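Local coordinates for RING finger protein unkempt homolog (Mus musculus, PDB 5ELH) that binds specific RNA sequences through clustered CCCH zinc fingers and represses translation, helping to establish and maintain the early morphology of cortical neurons, at residues E10-C16 and Y30-H36; Q40-R44 and D75-H81; E88-H92 and N114-F120. Numbering follows the deposited sequence.

Contact 1 (E10-C16 and Y30-H36); sequences EFRTEQC and YTCFHWH. With ZN (zinc ion), chain D.
Two irregular segments pair around the zinc of the first CCCH finger, Arg-12 CA 4.3 Å from His-34 CA. Past helix 3-10, Arg-12 (phi/psi 58/29) turns the chain. Tyr-30 OH donates to His-34 O (2.8 Å). Cys-32 O accepts Arg-12 NE (3.1 Å), placed by chi angles m, m, t, while His-34 N donates to Cys-32 SG (3.4 Å). Phe-33 O takes Arg-12 N (2.8 Å), and the Phe-33 ring (chi1 t) faces the edge of Phe-11, a T-shaped pair with centroids 5.2 Å apart and planes at 75°. A water 2.8 Å from His-34 ND1 also binds Glu-10 O and Glu-14 N. Trp-35 (chi1 p) forms a single beta bridge with Gln-15 (Trp-35 N to Glu-14 O 3.0 Å, Cys-16 N to Trp-35 O 2.9 Å); Gln-15 CB makes a CH-pi contact 3.7 Å from the Trp-35 six-membered ring centroid. His-36 NE2 (2.0 Å), Cys-16 SG (2.3 Å) and Cys-32 SG (2.4 Å) bind zinc; Cys-24 completes the site. Metal coordination and backbone pairing thus join the same segments.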
loop_
_atom_site.group_PDB
_atom_site.type_symbol
_atom_site.label_atom_id
_atom_site.label_comp_id
_atom_site.label_asym_id
_atom_site.label_seq_id
_atom_site.Cartn_x
_atom_site.Cartn_y
_atom_site.Cartn_z
ATOM N N GLU A 10 -1.756 -5.733 2.643
ATOM C CA GLU A 10 -3.006 -5.091 2.242
ATOM C C GLU A 10 -4.228 -6.001 2.133
ATOM O O GLU A 10 -5.350 -5.524 2.327
ATOM C CB GLU A 10 -2.805 -4.352 0.912
ATOM C CG GLU A 10 -1.506 -3.555 0.847
ATOM C CD GLU A 10 -1.671 -2.195 0.192
ATOM O OE1 GLU A 10 -2.354 -2.102 -0.854
ATOM O OE2 GLU A 10 -1.115 -1.213 0.734
ATOM N N PHE A 11 -4.036 -7.283 1.818
ATOM C CA PHE A 11 -5.177 -8.159 1.527
ATOM C C PHE A 11 -6.237 -8.155 2.630
ATOM O O PHE A 11 -5.970 -8.512 3.778
ATOM C CB PHE A 11 -4.745 -9.595 1.230
ATOM C CG PHE A 11 -5.853 -10.456 0.664
ATOM C CD1 PHE A 11 -6.404 -10.176 -0.576
ATOM C CD2 PHE A 11 -6.339 -11.543 1.375
ATOM C CE1 PHE A 11 -7.419 -10.969 -1.098
ATOM C CE2 PHE A 11 -7.348 -12.338 0.863
ATOM C CZ PHE A 11 -7.894 -12.051 -0.371
ATOM N N ARG A 12 -7.431 -7.706 2.254
ATOM C CA ARG A 12 -8.608 -7.715 3.123
ATOM C C ARG A 12 -8.405 -6.945 4.420
ATOM O O ARG A 12 -9.030 -7.259 5.436
ATOM C CB ARG A 12 -9.015 -9.151 3.440
ATOM C CG ARG A 12 -9.361 -9.964 2.222
ATOM C CD ARG A 12 -10.788 -9.769 1.792
ATOM N NE ARG A 12 -11.103 -10.618 0.653
ATOM C CZ ARG A 12 -11.282 -11.933 0.723
ATOM N NH1 ARG A 12 -11.180 -12.581 1.882
ATOM N NH2 ARG A 12 -11.561 -12.604 -0.375
ATOM N N THR A 13 -7.540 -5.934 4.376
ATOM C CA THR A 13 -7.259 -5.105 5.550
ATOM C C THR A 13 -8.110 -3.841 5.598
ATOM O O THR A 13 -8.284 -3.259 6.659
ATOM C CB THR A 13 -5.788 -4.668 5.584
ATOM O OG1 THR A 13 -5.459 -3.986 4.366
ATOM C CG2 THR A 13 -4.886 -5.862 5.780
ATOM N N GLU A 14 -8.628 -3.419 4.446
ATOM C CA GLU A 14 -9.411 -2.185 4.348
ATOM C C GLU A 14 -10.771 -2.456 3.726
ATOM O O GLU A 14 -10.936 -3.406 2.951
ATOM C CB GLU A 14 -8.680 -1.150 3.487
ATOM C CG GLU A 14 -7.318 -0.725 4.018
ATOM C CD GLU A 14 -7.403 0.117 5.270
ATOM O OE1 GLU A 14 -8.452 0.761 5.494
ATOM O OE2 GLU A 14 -6.412 0.134 6.029
ATOM N N GLN A 15 -11.742 -1.605 4.051
ATOM C CA GLN A 15 -13.091 -1.773 3.544
ATOM C C GLN A 15 -13.181 -1.383 2.075
ATOM O O GLN A 15 -12.584 -0.397 1.640
ATOM C CB GLN A 15 -14.082 -0.927 4.340
ATOM C CG GLN A 15 -15.524 -1.229 3.991
ATOM C CD GLN A 15 -16.511 -0.370 4.765
ATOM O OE1 GLN A 15 -16.218 0.766 5.135
ATOM N NE2 GLN A 15 -17.687 -0.919 5.015
ATOM N N CYS A 16 -13.957 -2.152 1.321
ATOM C CA CYS A 16 -14.192 -1.864 -0.088
ATOM C C CYS A 16 -15.111 -0.649 -0.242
ATOM O O CYS A 16 -16.277 -0.703 0.152
ATOM C CB CYS A 16 -14.832 -3.082 -0.767
ATOM S SG CYS A 16 -15.199 -2.882 -2.539
ATOM N N TYR A 30 -16.879 -13.836 -4.543
ATOM C CA TYR A 30 -16.179 -12.832 -3.755
ATOM C C TYR A 30 -14.685 -12.860 -4.059
ATOM O O TYR A 30 -13.927 -13.538 -3.381
ATOM C CB TYR A 30 -16.440 -13.083 -2.268
ATOM C CG TYR A 30 -15.769 -12.104 -1.328
ATOM C CD1 TYR A 30 -15.803 -10.736 -1.567
ATOM C CD2 TYR A 30 -15.116 -12.553 -0.187
ATOM C CE1 TYR A 30 -15.193 -9.845 -0.700
ATOM C CE2 TYR A 30 -14.505 -11.674 0.680
ATOM C CZ TYR A 30 -14.544 -10.327 0.423
ATOM O OH TYR A 30 -13.927 -9.461 1.299
ATOM N N THR A 31 -14.273 -12.132 -5.095
ATOM C CA THR A 31 -12.865 -12.071 -5.483
ATOM C C THR A 31 -12.227 -10.744 -5.096
ATOM O O THR A 31 -11.137 -10.416 -5.569
ATOM C CB THR A 31 -12.697 -12.201 -7.004
ATOM O OG1 THR A 31 -13.269 -11.053 -7.645
ATOM C CG2 THR A 31 -13.354 -13.473 -7.516
ATOM N N CYS A 32 -12.905 -9.968 -4.258
ATOM C CA CYS A 32 -12.432 -8.626 -3.969
ATOM C C CYS A 32 -11.212 -8.670 -3.066
ATOM O O CYS A 32 -11.078 -9.536 -2.201
ATOM C CB CYS A 32 -13.518 -7.758 -3.325
ATOM S SG CYS A 32 -13.080 -5.987 -3.309
ATOM N N PHE A 33 -10.332 -7.705 -3.278
ATOM C CA PHE A 33 -9.117 -7.581 -2.491
ATOM C C PHE A 33 -9.399 -6.959 -1.117
ATOM O O PHE A 33 -8.588 -7.062 -0.197
ATOM C CB PHE A 33 -8.121 -6.716 -3.255
ATOM C CG PHE A 33 -6.730 -6.818 -2.742
ATOM C CD1 PHE A 33 -5.921 -7.875 -3.117
ATOM C CD2 PHE A 33 -6.230 -5.867 -1.874
ATOM C CE1 PHE A 33 -4.634 -7.977 -2.637
ATOM C CE2 PHE A 33 -4.946 -5.964 -1.396
ATOM C CZ PHE A 33 -4.149 -7.021 -1.775
ATOM N N HIS A 34 -10.558 -6.324 -0.991
ATOM C CA HIS A 34 -10.909 -5.577 0.211
ATOM C C HIS A 34 -12.017 -6.295 0.959
ATOM O O HIS A 34 -12.690 -7.143 0.384
ATOM C CB HIS A 34 -11.347 -4.180 -0.198
ATOM C CG HIS A 34 -10.328 -3.459 -1.015
ATOM N ND1 HIS A 34 -9.096 -3.096 -0.513
ATOM C CD2 HIS A 34 -10.338 -3.064 -2.309
ATOM C CE1 HIS A 34 -8.400 -2.491 -1.458
ATOM N NE2 HIS A 34 -9.130 -2.458 -2.558
ATOM N N TRP A 35 -12.209 -5.986 2.241
ATOM C CA TRP A 35 -13.285 -6.632 2.975
ATOM C C TRP A 35 -14.621 -5.945 2.703
ATOM O O TRP A 35 -14.688 -4.736 2.471
ATOM C CB TRP A 35 -12.998 -6.777 4.481
ATOM C CG TRP A 35 -12.838 -5.538 5.306
ATOM C CD1 TRP A 35 -11.668 -4.967 5.701
ATOM C CD2 TRP A 35 -13.885 -4.753 5.892
ATOM N NE1 TRP A 35 -11.915 -3.868 6.484
ATOM C CE2 TRP A 35 -13.271 -3.712 6.615
ATOM C CE3 TRP A 35 -15.282 -4.822 5.861
ATOM C CZ2 TRP A 35 -14.002 -2.745 7.305
ATOM C CZ3 TRP A 35 -16.009 -3.860 6.542
ATOM C CH2 TRP A 35 -15.364 -2.835 7.258
ATOM N N HIS A 36 -15.671 -6.754 2.707
ATOM C CA HIS A 36 -17.023 -6.265 2.492
ATOM C C HIS A 36 -17.787 -6.287 3.825
ATOM O O HIS A 36 -18.506 -5.349 4.150
ATOM C CB HIS A 36 -17.731 -7.116 1.429
ATOM C CG HIS A 36 -17.231 -6.891 0.030
ATOM N ND1 HIS A 36 -17.808 -7.494 -1.067
ATOM C CD2 HIS A 36 -16.219 -6.133 -0.452
ATOM C CE1 HIS A 36 -17.177 -7.117 -2.164
ATOM N NE2 HIS A 36 -16.210 -6.288 -1.823
HETATM ZN ZN ZN D . -15.263 -5.090 -3.174
HETATM O O HOH W 1 -7.593 -4.026 1.679
#

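Contact 2 (Q40-R44 and D75-H81); sequences QRRRR and DECPFLH. With ZN (zinc ion), chain E.
Arg-43 carries most of this contact, which joins residues 41-44, extended after the first finger's zinc ligands, to the Cys-His end of the second CCCH finger. The closest CA pair is Arg-43 and Asp-75, 6.7 Å apart. With chi angles m, t, m and 163°, Arg-43 enters the loop of residues 77-81, where NH1 donates to Cys-77 O (2.8 Å) and NH2 to Phe-79 O (2.7 Å). Its guanidinium lies flat on the His-81 ring, centres 3.8 Å apart and planes at 16°. Asp-75, in a short 3-10 segment, has chi1 m; its OD1 forms a salt bridge with NH2 of the outstretched Arg-41 (2.8 Å), and one water links Arg-41 NH1 (3.0 Å) to Asp-75 OD1 (2.5 Å). His-81 NE2 (2.1 Å) and Cys-77 SG (2.3 Å) bind zinc with Cys-61 and Cys-71. Glu-88 pairs with Arg-43 NE and accepts His-81 N. Arg-43 thus binds two carbonyls and covers a zinc-bound imidazole, and the Arg-41 salt bridge adds a charged link, with little apolar packing.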
loop_
_atom_site.group_PDB
_atom_site.type_symbol
_atom_site.label_atom_id
_atom_site.label_comp_id
_atom_site.label_asym_id
_atom_site.label_seq_id
_atom_site.Cartn_x
_atom_site.Cartn_y
_atom_site.Cartn_z
ATOM N N GLN A 40 -14.876 -10.316 7.615
ATOM C CA GLN A 40 -13.889 -10.673 6.590
ATOM C C GLN A 40 -12.567 -9.933 6.754
ATOM O O GLN A 40 -11.570 -10.274 6.105
ATOM C CB GLN A 40 -14.440 -10.385 5.201
ATOM C CG GLN A 40 -15.679 -11.158 4.864
ATOM C CD GLN A 40 -16.335 -10.654 3.592
ATOM O OE1 GLN A 40 -16.401 -9.450 3.343
ATOM N NE2 GLN A 40 -16.814 -11.580 2.771
ATOM N N ARG A 41 -12.556 -8.923 7.617
ATOM C CA ARG A 41 -11.395 -8.073 7.786
ATOM C C ARG A 41 -10.282 -8.859 8.462
ATOM O O ARG A 41 -10.528 -9.558 9.437
ATOM C CB ARG A 41 -11.764 -6.852 8.636
ATOM C CG ARG A 41 -10.585 -5.990 9.079
ATOM C CD ARG A 41 -11.036 -4.794 9.915
ATOM N NE ARG A 41 -9.898 -4.071 10.482
ATOM C CZ ARG A 41 -9.358 -4.314 11.678
ATOM N NH1 ARG A 41 -9.846 -5.259 12.474
ATOM N NH2 ARG A 41 -8.318 -3.600 12.086
ATOM N N ARG A 42 -9.070 -8.768 7.923
ATOM C CA ARG A 42 -7.899 -9.270 8.636
ATOM C C ARG A 42 -6.991 -8.125 9.079
ATOM O O ARG A 42 -6.875 -7.098 8.401
ATOM C CB ARG A 42 -7.120 -10.290 7.793
ATOM C CG ARG A 42 -6.599 -9.764 6.486
ATOM C CD ARG A 42 -5.624 -10.758 5.864
ATOM N NE ARG A 42 -4.289 -10.672 6.448
ATOM C CZ ARG A 42 -3.276 -9.975 5.936
ATOM N NH1 ARG A 42 -3.422 -9.273 4.816
ATOM N NH2 ARG A 42 -2.102 -9.992 6.543
ATOM N N ARG A 43 -6.384 -8.294 10.252
ATOM C CA ARG A 43 -5.299 -7.436 10.694
ATOM C C ARG A 43 -3.996 -7.885 10.045
ATOM O O ARG A 43 -3.695 -9.071 10.011
ATOM C CB ARG A 43 -5.113 -7.552 12.206
ATOM C CG ARG A 43 -6.329 -7.197 13.038
ATOM C CD ARG A 43 -6.093 -7.601 14.474
ATOM N NE ARG A 43 -6.072 -9.051 14.646
ATOM C CZ ARG A 43 -5.582 -9.679 15.711
ATOM N NH1 ARG A 43 -5.062 -8.989 16.724
ATOM N NH2 ARG A 43 -5.615 -11.001 15.770
ATOM N N ARG A 44 -3.226 -6.926 9.546
ATOM C CA ARG A 44 -1.886 -7.190 9.041
ATOM C C ARG A 44 -1.050 -7.795 10.162
ATOM O O ARG A 44 -1.063 -7.276 11.276
ATOM C CB ARG A 44 -1.255 -5.879 8.578
ATOM C CG ARG A 44 0.096 -6.044 7.924
ATOM C CD ARG A 44 0.752 -4.703 7.604
ATOM N NE ARG A 44 2.053 -4.908 6.959
ATOM C CZ ARG A 44 2.903 -3.939 6.629
ATOM N NH1 ARG A 44 2.604 -2.672 6.883
ATOM N NH2 ARG A 44 4.057 -4.243 6.041
ATOM N N ASP A 75 -6.935 -4.592 17.424
ATOM C CA ASP A 75 -5.635 -4.783 16.796
ATOM C C ASP A 75 -4.551 -5.199 17.791
ATOM O O ASP A 75 -3.506 -5.697 17.384
ATOM C CB ASP A 75 -5.196 -3.508 16.061
ATOM C CG ASP A 75 -5.982 -3.264 14.773
ATOM O OD1 ASP A 75 -6.820 -4.112 14.409
ATOM O OD2 ASP A 75 -5.756 -2.222 14.122
ATOM N N GLU A 76 -4.793 -4.987 19.086
ATOM C CA GLU A 76 -3.784 -5.282 20.098
ATOM C C GLU A 76 -3.908 -6.674 20.711
ATOM O O GLU A 76 -3.123 -7.047 21.584
ATOM C CB GLU A 76 -3.810 -4.222 21.203
ATOM C CG GLU A 76 -3.470 -2.828 20.691
ATOM C CD GLU A 76 -2.181 -2.809 19.875
ATOM O OE1 GLU A 76 -1.155 -3.333 20.367
ATOM O OE2 GLU A 76 -2.200 -2.288 18.734
ATOM N N CYS A 77 -4.876 -7.449 20.248
ATOM C CA CYS A 77 -5.035 -8.821 20.710
ATOM C C CYS A 77 -3.868 -9.654 20.212
ATOM O O CYS A 77 -3.592 -9.653 19.012
ATOM C CB CYS A 77 -6.334 -9.424 20.191
ATOM S SG CYS A 77 -6.638 -11.077 20.823
ATOM N N PRO A 78 -3.173 -10.360 21.128
ATOM C CA PRO A 78 -2.002 -11.144 20.721
ATOM C C PRO A 78 -2.336 -12.515 20.151
ATOM O O PRO A 78 -1.418 -13.289 19.848
ATOM C CB PRO A 78 -1.225 -11.313 22.023
ATOM C CG PRO A 78 -2.273 -11.314 23.078
ATOM C CD PRO A 78 -3.373 -10.389 22.588
ATOM N N PHE A 79 -3.621 -12.813 20.004
ATOM C CA PHE A 79 -4.060 -14.101 19.502
ATOM C C PHE A 79 -4.698 -13.999 18.122
ATOM O O PHE A 79 -5.086 -12.926 17.658
ATOM C CB PHE A 79 -5.028 -14.749 20.486
ATOM C CG PHE A 79 -4.482 -14.850 21.884
ATOM C CD1 PHE A 79 -3.398 -15.662 22.162
ATOM C CD2 PHE A 79 -5.054 -14.133 22.915
ATOM C CE1 PHE A 79 -2.893 -15.752 23.434
ATOM C CE2 PHE A 79 -4.558 -14.226 24.193
ATOM C CZ PHE A 79 -3.478 -15.037 24.452
ATOM N N LEU A 80 -4.798 -15.152 17.484
ATOM C CA LEU A 80 -5.265 -15.262 16.120
ATOM C C LEU A 80 -6.792 -15.245 16.040
ATOM O O LEU A 80 -7.464 -15.896 16.835
ATOM C CB LEU A 80 -4.728 -16.574 15.563
ATOM C CG LEU A 80 -5.014 -16.905 14.108
ATOM C CD1 LEU A 80 -4.417 -15.855 13.189
ATOM C CD2 LEU A 80 -4.452 -18.284 13.826
ATOM N N HIS A 81 -7.332 -14.497 15.079
ATOM C CA HIS A 81 -8.774 -14.427 14.873
ATOM C C HIS A 81 -9.185 -15.270 13.691
ATOM O O HIS A 81 -8.567 -15.211 12.630
ATOM C CB HIS A 81 -9.204 -12.979 14.678
ATOM C CG HIS A 81 -8.980 -12.132 15.894
ATOM N ND1 HIS A 81 -8.951 -10.754 15.860
ATOM C CD2 HIS A 81 -8.761 -12.479 17.184
ATOM C CE1 HIS A 81 -8.733 -10.290 17.074
ATOM N NE2 HIS A 81 -8.612 -11.317 17.899
HETATM ZN ZN ZN E . -8.759 -11.428 19.959
HETATM O O HOH W 2 -8.976 -5.047 15.306
HETATM O O HOH W 3 -7.239 -0.527 12.472
#

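Contact 3 (E88-H92 and N114-F120); sequences ERRYH and NGLHCAF. With ZN (zinc ion), chain F.
Side chains from the end of helix 87-90 meet turns of the third finger, Arg-90 and Ala-119 being the closest CA pair (5.8 Å). Tyr-91, the first residue beyond the helix, holds chi1 m and chi2 89°, which carries its hydroxyl to His-117: Tyr-91 OH donates to His-117 O over a very short 2.4 Å. The same ring takes Ala-119 CB on its face, 4.2 Å from the centroid. In this CCCH finger, Asn-114 to His-117 form a type II' turn and Gly-115 to Cys-118 a type I turn, bringing Cys-118 SG to the zinc (2.4 Å) with Cys-101, Cys-111 and His-122; Phe-120 N donates to that sulfur (3.4 Å). Arg-90 (m, t, p, then chi4 90°) folds its guanidinium over Ala-119, with NH2 3.6 Å from Ala-119 CB, while NH1 meets the ring edge of Phe-120 at CE1 (3.6 Å). His-117, chi1 m, turns its imidazole away from 88-92; ND1 is hydrogen-bonded to Tyr-7 OH and NE2 to Thr-31 O.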
loop_
_atom_site.group_PDB
_atom_site.type_symbol
_atom_site.label_atom_id
_atom_site.label_comp_id
_atom_site.label_asym_id
_atom_site.label_seq_id
_atom_site.Cartn_x
_atom_site.Cartn_y
_atom_site.Cartn_z
ATOM N N GLU A 88 -6.483 -14.460 8.548
ATOM C CA GLU A 88 -5.391 -13.938 9.363
ATOM C C GLU A 88 -4.235 -14.938 9.392
ATOM O O GLU A 88 -3.072 -14.549 9.348
ATOM C CB GLU A 88 -5.843 -13.558 10.784
ATOM C CG GLU A 88 -6.547 -12.205 10.828
ATOM C CD GLU A 88 -6.597 -11.585 12.224
ATOM O OE1 GLU A 88 -6.241 -12.263 13.218
ATOM O OE2 GLU A 88 -6.976 -10.400 12.311
ATOM N N ARG A 89 -4.553 -16.225 9.450
ATOM C CA ARG A 89 -3.518 -17.255 9.471
ATOM C C ARG A 89 -2.896 -17.427 8.090
ATOM O O ARG A 89 -1.681 -17.500 7.946
ATOM C CB ARG A 89 -4.115 -18.584 9.939
ATOM C CG ARG A 89 -3.172 -19.761 9.823
ATOM C CD ARG A 89 -2.837 -20.416 11.132
ATOM N NE ARG A 89 -3.393 -21.755 11.200
ATOM C CZ ARG A 89 -2.791 -22.804 11.751
ATOM N NH1 ARG A 89 -1.601 -22.690 12.319
ATOM N NH2 ARG A 89 -3.395 -23.983 11.729
ATOM N N ARG A 90 -3.744 -17.481 7.073
ATOM C CA ARG A 90 -3.294 -17.793 5.725
ATOM C C ARG A 90 -2.417 -16.699 5.112
ATOM O O ARG A 90 -1.579 -16.978 4.256
ATOM C CB ARG A 90 -4.512 -18.079 4.841
ATOM C CG ARG A 90 -5.111 -19.466 5.073
ATOM C CD ARG A 90 -6.477 -19.654 4.411
ATOM N NE ARG A 90 -6.504 -19.255 3.002
ATOM C CZ ARG A 90 -6.234 -20.059 1.975
ATOM N NH1 ARG A 90 -5.891 -21.328 2.179
ATOM N NH2 ARG A 90 -6.297 -19.590 0.732
ATOM N N TYR A 91 -2.612 -15.456 5.542
ATOM C CA TYR A 91 -1.843 -14.330 5.016
ATOM C C TYR A 91 -0.864 -13.791 6.057
ATOM O O TYR A 91 -0.340 -12.684 5.930
ATOM C CB TYR A 91 -2.780 -13.248 4.477
ATOM C CG TYR A 91 -3.575 -13.794 3.312
ATOM C CD1 TYR A 91 -4.789 -14.433 3.520
ATOM C CD2 TYR A 91 -3.075 -13.743 2.020
ATOM C CE1 TYR A 91 -5.506 -14.962 2.479
ATOM C CE2 TYR A 91 -3.779 -14.269 0.973
ATOM C CZ TYR A 91 -4.998 -14.883 1.204
ATOM O OH TYR A 91 -5.723 -15.421 0.163
ATOM N N HIS A 92 -0.600 -14.613 7.060
ATOM C CA HIS A 92 0.371 -14.290 8.105
ATOM C C HIS A 92 1.795 -14.408 7.561
ATOM O O HIS A 92 2.078 -15.248 6.686
ATOM C CB HIS A 92 0.185 -15.248 9.283
ATOM C CG HIS A 92 0.690 -14.726 10.594
ATOM N ND1 HIS A 92 2.033 -14.584 10.878
ATOM C CD2 HIS A 92 0.028 -14.346 11.711
ATOM C CE1 HIS A 92 2.174 -14.112 12.105
ATOM N NE2 HIS A 92 0.973 -13.972 12.636
ATOM N N ASN A 114 -9.115 -21.548 -5.293
ATOM C CA ASN A 114 -9.051 -20.275 -4.580
ATOM C C ASN A 114 -8.746 -19.090 -5.489
ATOM O O ASN A 114 -8.677 -17.951 -5.029
ATOM C CB ASN A 114 -7.997 -20.345 -3.472
ATOM C CG ASN A 114 -8.322 -21.391 -2.427
ATOM O OD1 ASN A 114 -9.467 -21.519 -1.996
ATOM N ND2 ASN A 114 -7.314 -22.156 -2.021
ATOM N N GLY A 115 -8.548 -19.355 -6.773
ATOM C CA GLY A 115 -8.289 -18.292 -7.724
ATOM C C GLY A 115 -6.957 -17.612 -7.489
ATOM O O GLY A 115 -6.024 -18.206 -6.946
ATOM N N LEU A 116 -6.872 -16.349 -7.890
ATOM C CA LEU A 116 -5.614 -15.607 -7.818
ATOM C C LEU A 116 -5.192 -15.280 -6.392
ATOM O O LEU A 116 -4.023 -14.980 -6.149
ATOM C CB LEU A 116 -5.680 -14.307 -8.631
ATOM C CG LEU A 116 -7.026 -13.794 -9.160
ATOM C CD1 LEU A 116 -7.981 -13.395 -8.037
ATOM C CD2 LEU A 116 -6.788 -12.620 -10.104
ATOM N N HIS A 117 -6.129 -15.339 -5.452
ATOM C CA HIS A 117 -5.826 -14.953 -4.078
ATOM C C HIS A 117 -5.253 -16.091 -3.238
ATOM O O HIS A 117 -4.932 -15.881 -2.073
ATOM C CB HIS A 117 -7.065 -14.384 -3.378
ATOM C CG HIS A 117 -7.588 -13.130 -4.005
ATOM N ND1 HIS A 117 -6.767 -12.199 -4.605
ATOM C CD2 HIS A 117 -8.851 -12.662 -4.141
ATOM C CE1 HIS A 117 -7.500 -11.208 -5.075
ATOM N NE2 HIS A 117 -8.768 -11.466 -4.811
ATOM N N CYS A 118 -5.116 -17.277 -3.825
ATOM C CA CYS A 118 -4.691 -18.455 -3.078
ATOM C C CYS A 118 -3.457 -18.162 -2.222
ATOM O O CYS A 118 -2.524 -17.499 -2.669
ATOM C CB CYS A 118 -4.393 -19.615 -4.015
ATOM S SG CYS A 118 -3.880 -21.084 -3.112
ATOM N N ALA A 119 -3.474 -18.657 -0.990
ATOM C CA ALA A 119 -2.434 -18.350 -0.013
ATOM C C ALA A 119 -1.300 -19.376 -0.016
ATOM O O ALA A 119 -0.331 -19.237 0.728
ATOM C CB ALA A 119 -3.045 -18.230 1.394
ATOM N N PHE A 120 -1.422 -20.401 -0.853
ATOM C CA PHE A 120 -0.343 -21.371 -1.022
ATOM C C PHE A 120 0.404 -21.059 -2.311
ATOM O O PHE A 120 -0.127 -20.386 -3.201
ATOM C CB PHE A 120 -0.892 -22.803 -1.052
ATOM C CG PHE A 120 -1.325 -23.319 0.297
ATOM C CD1 PHE A 120 -2.566 -22.984 0.816
ATOM C CD2 PHE A 120 -0.492 -24.139 1.041
ATOM C CE1 PHE A 120 -2.969 -23.459 2.048
ATOM C CE2 PHE A 120 -0.889 -24.615 2.278
ATOM C CZ PHE A 120 -2.129 -24.273 2.779
HETATM ZN ZN ZN F . -4.015 -22.871 -4.636
#

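Overall arrangement
Each contact includes at least one zinc ligand of a different finger, and all three are only partly buried. Only contact 1 pairs two parts of the same finger, with backbone hydrogen bonds and the largest buried area. Contact 2 joins fingers one and two through arginine and aspartate chemistry, mixing four buried residues with two exposed ones. Contact 3, closest to the chain centre, sets helix 87-90 against finger three with Arg-90 and Tyr-91 packed on Ala-119 and a single hydrogen bond. All three touch: Phe-11 packs on Tyr-91 and His-117, Arg-12 bonds to the backbone of Arg-42, and Glu-88 reaches back to Arg-43 and His-81, so the fingers form one compact cluster.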